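Local coordinates for putative periplasmic or exported protein (Salmonella enterica subsp. enterica serovar Typhimurium, PDB 4GQZ), which probably binds copper in the periplasm and contributes to copper resistance, at residues T26-P31 with Y65-P70; Q32-P37 with Y115-I120; P37-I42 with K48-E53. All coordinates share one frame; numbering follows the deposited sequence.

Contact 1: T26-P31 with Y65-P70; sequences TIDQTP and YLSFAP
One carboxylate oxygen of D28, at the C-terminal end of helix 20-28, takes bonds from both Y65 and S67 of strand 63-68. Along the first segment, I27 comes before it, an apolar residue that packs on Y38. In D28 itself CG lies roughly anti to the backbone N (chi1 -150°), which places the carboxylate where Y65 and S67 can both meet it. Its OD2 accepts from the Y65 hydroxyl OH in a very short bond of 2.5 Å, lying in the plane of the tyrosine ring at its edge; carboxylate and ring planes are turned 64° apart. The same OD2 receives S67 OG at 3.0 Å on its syn lone pair. Residues two apart on a strand carry their side chains on the same face, so both hydroxyls can meet one carboxylate oxygen. D28 OD1 accepts from N117 ND2 and H81 NE2, bringing the buried carboxylate to four donors, consistent with an ionised aspartate. One residue on, Q29 leaves helical geometry, and its amide joins the network through a water that accepts from Q29 NE2 (2.8 Å) and donates to Y65 OH (2.8 Å). The tyrosine oxygen is thus held by two partners in its ring plane. T30 closes the helix end with its N bonded to I27 O at 3.2 Å. Around this buried junction, the Y65 ring rests on V24 and D25 of helix 20-28 and meets W123, S67 packs on F119, and strand 63-68 runs between strands 120-125 and 154-155.

Contact 2: Q32-P37 with Y115-I120; sequences QSRPLP and YRNGFI
CB of N117 sits over the centre of one face of the R34 guanidinium, the arginine and amide planes being turned about 40° apart. From CB of R34, CG lies beside the backbone N, anti to the carbonyl carbon, and the bend at chi2 (-47°) brings the head against N117 CB and near Q32 O. NE gives a weak bond to a water, which also accepts from N117 ND2 at 3.2 Å. CZ is 3.6 Å from N117 CB. NH1 donates to Q32 O at 2.8 Å, with that oxygen in the guanidinium plane, and also to T30 O. NH2 donates to L83 O and stands 3.2 Å from N117 ND2; both are donors, so no bond links them. N117, third residue of the type I turn Y115-G118, donates from ND2 to D28 OD1 and to that water, while its OD1 accepts from F119 N at 3.0 Å, an Asx turn whose donor stands above the carbonyl plane. G118, at positive phi, suits the last place of the turn. At the surface R116 rests its CG 3.6 Å from Q32 O, and its NH2 lies 3.6 Å from S33 CB. Arginine suits its place by tying several backbone carbonyls, asparagine by offering both donor and acceptor. No hydrogen bond runs directly between the segments, so the loops are held indirectly and their direct touch is van der Waals.

Contact 3: P37-I42 with K48-E53; sequences PYSASI and KLSDGE
S39 pairs with S50 and S41 with K48 in the antiparallel ladder that joins strands 39-42 and 46-50; the axes of the paired segments approach to 4.8 Å and their N-to-C directions differ by 171°. Each pair makes two backbone bonds: S39 N to S50 O is 2.9 Å and K48 N to S41 O is 2.8 Å, the latter nearly straight at 170°. Between them A40 and L49 form a non-hydrogen-bonded pair, where CA-H groups serve instead: A40 CA lies 3.2 Å from K48 O, and L49 CA approaches S39 O likewise. On the face carrying A40 and L49, L49 starts with CG beside its backbone N (chi1 -59°) and brings CD2 to 3.6 Å from A40 CB; the small alanine lets the branched leucine lean across the strand gap. CE2 of Y38 comes within 4.4 Å of the same CD2, at an oblique approach to the ring. The opposite face is polar: S39 OG stands 3.3 Å from S50 CB, S41 OG lies beside the aliphatic start of K48, and the lysine chain extends outward from there. A water hydrogen-bonded to S39 OG also donates weakly to K48 O. Small, polar serines fit here, compact beside the partner strand and, in S39, with a hydroxyl for water. Further out, I27 of helix 20-28 covers Y38, A40 and L49, and F9 of helix 5-12 also packs on L49. Strand 55-59 flanks strand 46-50 through L49 and Y56, while strand 81-82 and the residues after it take the other edge of strand 39-42.

Overall arrangement
Following the chain from helix 20-28, residues 26-31 begin contact 1, residues 32-37 begin contact 2, and contact 3 starts at P37, which it shares with contact 2. Contact 3 closes first, as a hairpin whose partner strand ends near residue 50, and so it nests within the loops of both others. Contact 1 closes next, at strand 63-68; contact 2 closes last, at the turn before strand 120-125, so these two cross. They touch directly, helix end to turn and, through F68 O and I120 N, strand to strand. I27 carries contact 1 onto the hairpin of contact 3. The helix end thereby joins the hairpin sheet to the sheet containing strands 63-68 and 120-125.

Contact 1: T26-P31 with Y65-P70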
loop_
_atom_site.group_PDB
_atom_site.type_symbol
_atom_site.label_atom_id
_atom_site.label_comp_id
_atom_site.label_asym_id
_atom_site.label_seq_id
_atom_site.Cartn_x
_atom_site.Cartn_y
_atom_site.Cartn_z
ATOM N N THR B 26 3.105 -12.236 -4.005
ATOM C CA THR B 26 3.959 -13.400 -3.757
ATOM C C THR B 26 3.116 -14.571 -3.273
ATOM O O THR B 26 3.273 -15.718 -3.736
ATOM C CB THR B 26 5.046 -13.093 -2.696
ATOM O OG1 THR B 26 5.858 -11.986 -3.136
ATOM C CG2 THR B 26 5.918 -14.308 -2.459
ATOM N N ILE B 27 2.207 -14.286 -2.348
ATOM C CA ILE B 27 1.405 -15.352 -1.758
ATOM C C ILE B 27 0.412 -15.918 -2.763
ATOM O O ILE B 27 0.309 -17.143 -2.936
ATOM C CB ILE B 27 0.671 -14.873 -0.498
ATOM C CG1 ILE B 27 1.672 -14.457 0.584
ATOM C CG2 ILE B 27 -0.201 -15.979 0.072
ATOM C CD1 ILE B 27 0.998 -14.020 1.876
ATOM N N ASP B 28 -0.322 -15.044 -3.437
ATOM C CA ASP B 28 -1.330 -15.498 -4.404
ATOM C C ASP B 28 -0.687 -16.293 -5.528
ATOM O O ASP B 28 -1.275 -17.241 -6.050
ATOM C CB ASP B 28 -2.072 -14.292 -4.981
ATOM C CG ASP B 28 -3.517 -14.615 -5.385
ATOM O OD1 ASP B 28 -4.003 -15.758 -5.168
ATOM O OD2 ASP B 28 -4.184 -13.709 -5.917
ATOM N N GLN B 29 0.535 -15.923 -5.896
ATOM C CA GLN B 29 1.157 -16.525 -7.062
ATOM C C GLN B 29 2.072 -17.684 -6.703
ATOM O O GLN B 29 2.746 -18.216 -7.583
ATOM C CB GLN B 29 1.930 -15.471 -7.862
ATOM C CG GLN B 29 1.053 -14.381 -8.480
ATOM C CD GLN B 29 1.873 -13.274 -9.112
ATOM O OE1 GLN B 29 2.973 -13.520 -9.600
ATOM N NE2 GLN B 29 1.347 -12.049 -9.103
ATOM N N THR B 30 2.093 -18.083 -5.432
ATOM C CA THR B 30 3.009 -19.151 -5.022
ATOM C C THR B 30 2.664 -20.439 -5.784
ATOM O O THR B 30 1.499 -20.843 -5.852
ATOM C CB THR B 30 3.068 -19.365 -3.481
ATOM O OG1 THR B 30 4.041 -20.375 -3.165
ATOM C CG2 THR B 30 1.741 -19.821 -2.946
ATOM N N PRO B 31 3.673 -21.056 -6.410
ATOM C CA PRO B 31 3.434 -22.261 -7.211
ATOM C C PRO B 31 3.442 -23.524 -6.359
ATOM O O PRO B 31 4.223 -24.439 -6.629
ATOM C CB PRO B 31 4.636 -22.281 -8.152
ATOM C CG PRO B 31 5.738 -21.688 -7.326
ATOM C CD PRO B 31 5.075 -20.604 -6.496
ATOM N N TYR B 65 -7.353 -4.930 -4.330
ATOM C CA TYR B 65 -6.981 -6.190 -4.963
ATOM C C TYR B 65 -8.197 -7.049 -5.237
ATOM O O TYR B 65 -8.893 -7.481 -4.314
ATOM C CB TYR B 65 -6.043 -6.975 -4.066
ATOM C CG TYR B 65 -5.371 -8.178 -4.716
ATOM C CD1 TYR B 65 -4.383 -8.006 -5.670
ATOM C CD2 TYR B 65 -5.674 -9.479 -4.314
ATOM C CE1 TYR B 65 -3.727 -9.094 -6.238
ATOM C CE2 TYR B 65 -5.018 -10.582 -4.879
ATOM C CZ TYR B 65 -4.047 -10.367 -5.841
ATOM O OH TYR B 65 -3.384 -11.422 -6.424
ATOM N N LEU B 66 -8.436 -7.306 -6.514
ATOM C CA LEU B 66 -9.453 -8.253 -6.915
ATOM C C LEU B 66 -8.797 -9.514 -7.484
ATOM O O LEU B 66 -7.999 -9.443 -8.427
ATOM C CB LEU B 66 -10.346 -7.599 -7.959
ATOM C CG LEU B 66 -11.444 -8.486 -8.536
ATOM C CD1 LEU B 66 -12.433 -8.917 -7.447
ATOM C CD2 LEU B 66 -12.130 -7.745 -9.683
ATOM N N SER B 67 -9.133 -10.677 -6.930
ATOM C CA SER B 67 -8.597 -11.933 -7.476
ATOM C C SER B 67 -9.745 -12.760 -8.047
ATOM O O SER B 67 -10.740 -13.003 -7.370
ATOM C CB SER B 67 -7.796 -12.703 -6.405
ATOM O OG SER B 67 -7.024 -13.763 -6.972
ATOM N N PHE B 68 -9.637 -13.162 -9.310
ATOM C CA PHE B 68 -10.738 -13.880 -9.932
ATOM C C PHE B 68 -10.288 -15.185 -10.585
ATOM O O PHE B 68 -9.117 -15.343 -10.966
ATOM C CB PHE B 68 -11.431 -12.963 -10.953
ATOM C CG PHE B 68 -10.513 -12.432 -12.013
ATOM C CD1 PHE B 68 -9.800 -11.261 -11.810
ATOM C CD2 PHE B 68 -10.387 -13.090 -13.229
ATOM C CE1 PHE B 68 -8.957 -10.758 -12.793
ATOM C CE2 PHE B 68 -9.550 -12.599 -14.215
ATOM C CZ PHE B 68 -8.829 -11.424 -13.992
ATOM N N ALA B 69 -11.224 -16.119 -10.736
ATOM C CA ALA B 69 -10.884 -17.431 -11.253
ATOM C C ALA B 69 -11.914 -17.812 -12.292
ATOM O O ALA B 69 -13.044 -18.134 -11.949
ATOM C CB ALA B 69 -10.865 -18.461 -10.126
ATOM N N PRO B 70 -11.549 -17.727 -13.576
ATOM C CA PRO B 70 -12.529 -18.134 -14.593
ATOM C C PRO B 70 -12.764 -19.639 -14.525
ATOM O O PRO B 70 -11.916 -20.373 -14.007
ATOM C CB PRO B 70 -11.842 -17.764 -15.908
ATOM C CG PRO B 70 -10.891 -16.619 -15.533
ATOM C CD PRO B 70 -10.376 -17.048 -14.161
HETATM O O HOH W 1 -1.113 -11.169 -8.034
#

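Contact 2: Q32-P37 with Y115-I120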
loop_
_atom_site.group_PDB
_atom_site.type_symbol
_atom_site.label_atom_id
_atom_site.label_comp_id
_atom_site.label_asym_id
_atom_site.label_seq_id
_atom_site.Cartn_x
_atom_site.Cartn_y
_atom_site.Cartn_z
ATOM N N GLN B 32 2.597 -23.564 -5.340
ATOM C CA GLN B 32 2.407 -24.771 -4.543
ATOM C C GLN B 32 0.935 -25.130 -4.557
ATOM O O GLN B 32 0.078 -24.258 -4.732
ATOM C CB GLN B 32 2.797 -24.535 -3.087
ATOM C CG GLN B 32 4.232 -24.143 -2.830
ATOM C CD GLN B 32 4.390 -23.607 -1.426
ATOM O OE1 GLN B 32 3.464 -23.705 -0.618
ATOM N NE2 GLN B 32 5.547 -23.026 -1.128
ATOM N N SER B 33 0.639 -26.409 -4.355
ATOM C CA SER B 33 -0.742 -26.828 -4.171
ATOM C C SER B 33 -1.244 -26.242 -2.861
ATOM O O SER B 33 -0.457 -25.925 -1.963
ATOM C CB SER B 33 -0.848 -28.357 -4.165
ATOM O OG SER B 33 0.426 -28.949 -3.969
ATOM N N ARG B 34 -2.551 -26.059 -2.758
ATOM C CA ARG B 34 -3.129 -25.569 -1.518
ATOM C C ARG B 34 -3.534 -26.782 -0.666
ATOM O O ARG B 34 -3.848 -27.848 -1.208
ATOM C CB ARG B 34 -4.326 -24.653 -1.807
ATOM C CG ARG B 34 -4.037 -23.484 -2.781
ATOM C CD ARG B 34 -2.748 -22.767 -2.404
ATOM N NE ARG B 34 -2.680 -21.346 -2.782
ATOM C CZ ARG B 34 -1.830 -20.851 -3.677
ATOM N NH1 ARG B 34 -0.991 -21.657 -4.318
ATOM N NH2 ARG B 34 -1.806 -19.541 -3.920
ATOM N N PRO B 35 -3.526 -26.634 0.669
ATOM C CA PRO B 35 -3.215 -25.422 1.447
ATOM C C PRO B 35 -1.733 -25.090 1.563
ATOM O O PRO B 35 -0.875 -25.971 1.465
ATOM C CB PRO B 35 -3.742 -25.763 2.844
ATOM C CG PRO B 35 -3.604 -27.266 2.930
ATOM C CD PRO B 35 -3.947 -27.754 1.537
ATOM N N LEU B 36 -1.452 -23.805 1.782
ATOM C CA LEU B 36 -0.118 -23.332 2.138
ATOM C C LEU B 36 0.124 -23.642 3.614
ATOM O O LEU B 36 -0.820 -23.997 4.320
ATOM C CB LEU B 36 -0.046 -21.824 1.892
ATOM C CG LEU B 36 0.623 -21.320 0.616
ATOM C CD1 LEU B 36 0.364 -22.214 -0.569
ATOM C CD2 LEU B 36 0.184 -19.893 0.322
ATOM N N PRO B 37 1.385 -23.518 4.092
ATOM C CA PRO B 37 1.678 -23.791 5.507
ATOM C C PRO B 37 1.032 -22.818 6.494
ATOM O O PRO B 37 0.827 -23.184 7.648
ATOM C CB PRO B 37 3.205 -23.679 5.575
ATOM C CG PRO B 37 3.665 -24.022 4.209
ATOM C CD PRO B 37 2.622 -23.437 3.291
ATOM N N TYR B 115 -2.559 -18.227 -12.134
ATOM C CA TYR B 115 -1.500 -18.807 -11.301
ATOM C C TYR B 115 -1.773 -20.284 -11.043
ATOM O O TYR B 115 -2.762 -20.839 -11.544
ATOM C CB TYR B 115 -1.381 -18.063 -9.965
ATOM C CG TYR B 115 -1.534 -16.562 -10.097
ATOM C CD1 TYR B 115 -0.972 -15.882 -11.168
ATOM C CD2 TYR B 115 -2.267 -15.836 -9.165
ATOM C CE1 TYR B 115 -1.128 -14.513 -11.311
ATOM C CE2 TYR B 115 -2.429 -14.461 -9.297
ATOM C CZ TYR B 115 -1.852 -13.809 -10.373
ATOM O OH TYR B 115 -1.995 -12.439 -10.524
ATOM N N ARG B 116 -0.895 -20.899 -10.256
ATOM C CA ARG B 116 -0.997 -22.304 -9.871
ATOM C C ARG B 116 -2.334 -22.568 -9.179
ATOM O O ARG B 116 -2.905 -23.657 -9.301
ATOM C CB ARG B 116 0.182 -22.664 -8.952
ATOM C CG ARG B 116 0.106 -24.052 -8.295
ATOM C CD ARG B 116 0.010 -25.143 -9.343
ATOM N NE ARG B 116 -0.874 -26.218 -8.891
ATOM C CZ ARG B 116 -0.488 -27.201 -8.087
ATOM N NH1 ARG B 116 0.771 -27.241 -7.655
ATOM N NH2 ARG B 116 -1.357 -28.142 -7.713
ATOM N N ASN B 117 -2.844 -21.557 -8.474
ATOM C CA ASN B 117 -4.113 -21.692 -7.773
ATOM C C ASN B 117 -5.340 -21.388 -8.642
ATOM O O ASN B 117 -6.460 -21.356 -8.141
ATOM C CB ASN B 117 -4.127 -20.854 -6.483
ATOM C CG ASN B 117 -4.162 -19.338 -6.748
ATOM O OD1 ASN B 117 -4.040 -18.894 -7.883
ATOM N ND2 ASN B 117 -4.321 -18.550 -5.685
ATOM N N GLY B 118 -5.123 -21.152 -9.933
ATOM C CA GLY B 118 -6.222 -20.889 -10.853
ATOM C C GLY B 118 -6.770 -19.470 -10.842
ATOM O O GLY B 118 -7.751 -19.166 -11.547
ATOM N N PHE B 119 -6.145 -18.589 -10.059
ATOM C CA PHE B 119 -6.615 -17.201 -9.992
ATOM C C PHE B 119 -5.742 -16.242 -10.799
ATOM O O PHE B 119 -4.608 -16.568 -11.176
ATOM C CB PHE B 119 -6.687 -16.729 -8.536
ATOM C CG PHE B 119 -7.881 -17.245 -7.786
ATOM C CD1 PHE B 119 -7.891 -18.548 -7.263
ATOM C CD2 PHE B 119 -8.991 -16.429 -7.583
ATOM C CE1 PHE B 119 -8.995 -19.035 -6.557
ATOM C CE2 PHE B 119 -10.103 -16.903 -6.876
ATOM C CZ PHE B 119 -10.105 -18.218 -6.361
ATOM N N ILE B 120 -6.303 -15.066 -11.075
ATOM C CA ILE B 120 -5.543 -13.911 -11.537
ATOM C C ILE B 120 -5.875 -12.742 -10.620
ATOM O O ILE B 120 -7.046 -12.519 -10.309
ATOM C CB ILE B 120 -5.947 -13.508 -12.960
ATOM C CG1 ILE B 120 -5.696 -14.674 -13.929
ATOM C CG2 ILE B 120 -5.181 -12.261 -13.385
ATOM C CD1 ILE B 120 -6.432 -14.569 -15.230
HETATM O O HOH W 2 -5.431 -19.868 -2.982
#

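Contact 3: P37-I42 with K48-E53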
loop_
_atom_site.group_PDB
_atom_site.type_symbol
_atom_site.label_atom_id
_atom_site.label_comp_id
_atom_site.label_asym_id
_atom_site.label_seq_id
_atom_site.Cartn_x
_atom_site.Cartn_y
_atom_site.Cartn_z
ATOM N N PRO B 37 1.385 -23.518 4.092
ATOM C CA PRO B 37 1.678 -23.791 5.507
ATOM C C PRO B 37 1.032 -22.818 6.494
ATOM O O PRO B 37 0.827 -23.184 7.648
ATOM C CB PRO B 37 3.205 -23.679 5.575
ATOM C CG PRO B 37 3.665 -24.022 4.209
ATOM C CD PRO B 37 2.622 -23.437 3.291
ATOM N N TYR B 38 0.726 -21.600 6.051
ATOM C CA TYR B 38 0.064 -20.604 6.897
ATOM C C TYR B 38 -1.201 -20.194 6.155
ATOM O O TYR B 38 -1.339 -20.485 4.964
ATOM C CB TYR B 38 0.971 -19.377 7.103
ATOM C CG TYR B 38 1.437 -18.796 5.793
ATOM C CD1 TYR B 38 2.522 -19.339 5.127
ATOM C CD2 TYR B 38 0.773 -17.724 5.205
ATOM C CE1 TYR B 38 2.938 -18.848 3.917
ATOM C CE2 TYR B 38 1.185 -17.218 3.992
ATOM C CZ TYR B 38 2.269 -17.788 3.351
ATOM O OH TYR B 38 2.700 -17.303 2.138
ATOM N N SER B 39 -2.126 -19.533 6.849
ATOM C CA SER B 39 -3.331 -19.034 6.198
ATOM C C SER B 39 -3.198 -17.552 5.816
ATOM O O SER B 39 -2.547 -16.767 6.512
ATOM C CB SER B 39 -4.555 -19.238 7.083
ATOM O OG SER B 39 -4.631 -18.231 8.071
ATOM N N ALA B 40 -3.812 -17.187 4.696
ATOM C CA ALA B 40 -3.797 -15.816 4.214
ATOM C C ALA B 40 -5.072 -15.549 3.436
ATOM O O ALA B 40 -5.405 -16.273 2.481
ATOM C CB ALA B 40 -2.580 -15.585 3.322
ATOM N N SER B 41 -5.793 -14.515 3.847
ATOM C CA SER B 41 -6.961 -14.091 3.109
ATOM C C SER B 41 -6.898 -12.578 2.959
ATOM O O SER B 41 -6.177 -11.898 3.705
ATOM C CB SER B 41 -8.233 -14.527 3.830
ATOM O OG SER B 41 -8.229 -14.048 5.154
ATOM N N ILE B 42 -7.649 -12.039 2.008
ATOM C CA ILE B 42 -7.562 -10.613 1.748
ATOM C C ILE B 42 -8.938 -9.976 1.642
ATOM O O ILE B 42 -9.847 -10.546 1.045
ATOM C CB ILE B 42 -6.688 -10.331 0.492
ATOM C CG1 ILE B 42 -6.490 -8.826 0.278
ATOM C CG2 ILE B 42 -7.237 -11.029 -0.749
ATOM C CD1 ILE B 42 -5.416 -8.502 -0.750
ATOM N N LYS B 48 -4.955 -10.613 5.920
ATOM C CA LYS B 48 -4.950 -11.307 7.222
ATOM C C LYS B 48 -4.074 -12.540 7.154
ATOM O O LYS B 48 -4.239 -13.379 6.268
ATOM C CB LYS B 48 -6.356 -11.738 7.638
ATOM C CG LYS B 48 -7.393 -10.635 7.697
ATOM C CD LYS B 48 -8.783 -11.266 7.909
ATOM C CE LYS B 48 -9.916 -10.255 7.758
ATOM N NZ LYS B 48 -11.238 -10.945 7.600
ATOM N N LEU B 49 -3.155 -12.668 8.106
ATOM C CA LEU B 49 -2.219 -13.784 8.086
ATOM C C LEU B 49 -2.281 -14.526 9.403
ATOM O O LEU B 49 -2.474 -13.916 10.455
ATOM C CB LEU B 49 -0.788 -13.294 7.867
ATOM C CG LEU B 49 -0.472 -12.504 6.599
ATOM C CD1 LEU B 49 0.905 -11.812 6.720
ATOM C CD2 LEU B 49 -0.522 -13.412 5.399
ATOM N N SER B 50 -2.105 -15.844 9.341
ATOM C CA SER B 50 -2.083 -16.650 10.558
ATOM C C SER B 50 -1.193 -17.893 10.459
ATOM O O SER B 50 -1.104 -18.524 9.402
ATOM C CB SER B 50 -3.502 -17.022 10.978
ATOM O OG SER B 50 -3.501 -17.553 12.299
ATOM N N ASP B 51 -0.553 -18.228 11.584
ATOM C CA ASP B 51 0.350 -19.374 11.722
ATOM C C ASP B 51 -0.373 -20.446 12.531
ATOM O O ASP B 51 0.061 -21.598 12.619
ATOM C CB ASP B 51 1.616 -18.931 12.489
ATOM C CG ASP B 51 2.811 -19.857 12.261
ATOM O OD1 ASP B 51 2.604 -21.068 12.013
ATOM O OD2 ASP B 51 3.964 -19.368 12.339
ATOM N N GLY B 52 -1.487 -20.053 13.127
ATOM C CA GLY B 52 -2.215 -20.915 14.035
ATOM C C GLY B 52 -3.477 -20.190 14.429
ATOM O O GLY B 52 -4.171 -19.656 13.562
ATOM N N GLU B 53 -3.774 -20.145 15.726
ATOM C CA GLU B 53 -4.974 -19.452 16.192
ATOM C C GLU B 53 -4.872 -17.935 16.011
ATOM O O GLU B 53 -5.889 -17.251 15.821
ATOM C CB GLU B 53 -5.240 -19.784 17.661
ATOM C CG GLU B 53 -6.625 -19.378 18.178
ATOM C CD GLU B 53 -6.912 -19.984 19.537
ATOM O OE1 GLU B 53 -7.793 -19.476 20.262
ATOM O OE2 GLU B 53 -6.239 -20.978 19.884
HETATM O O HOH W 3 -5.593 -15.643 7.840
#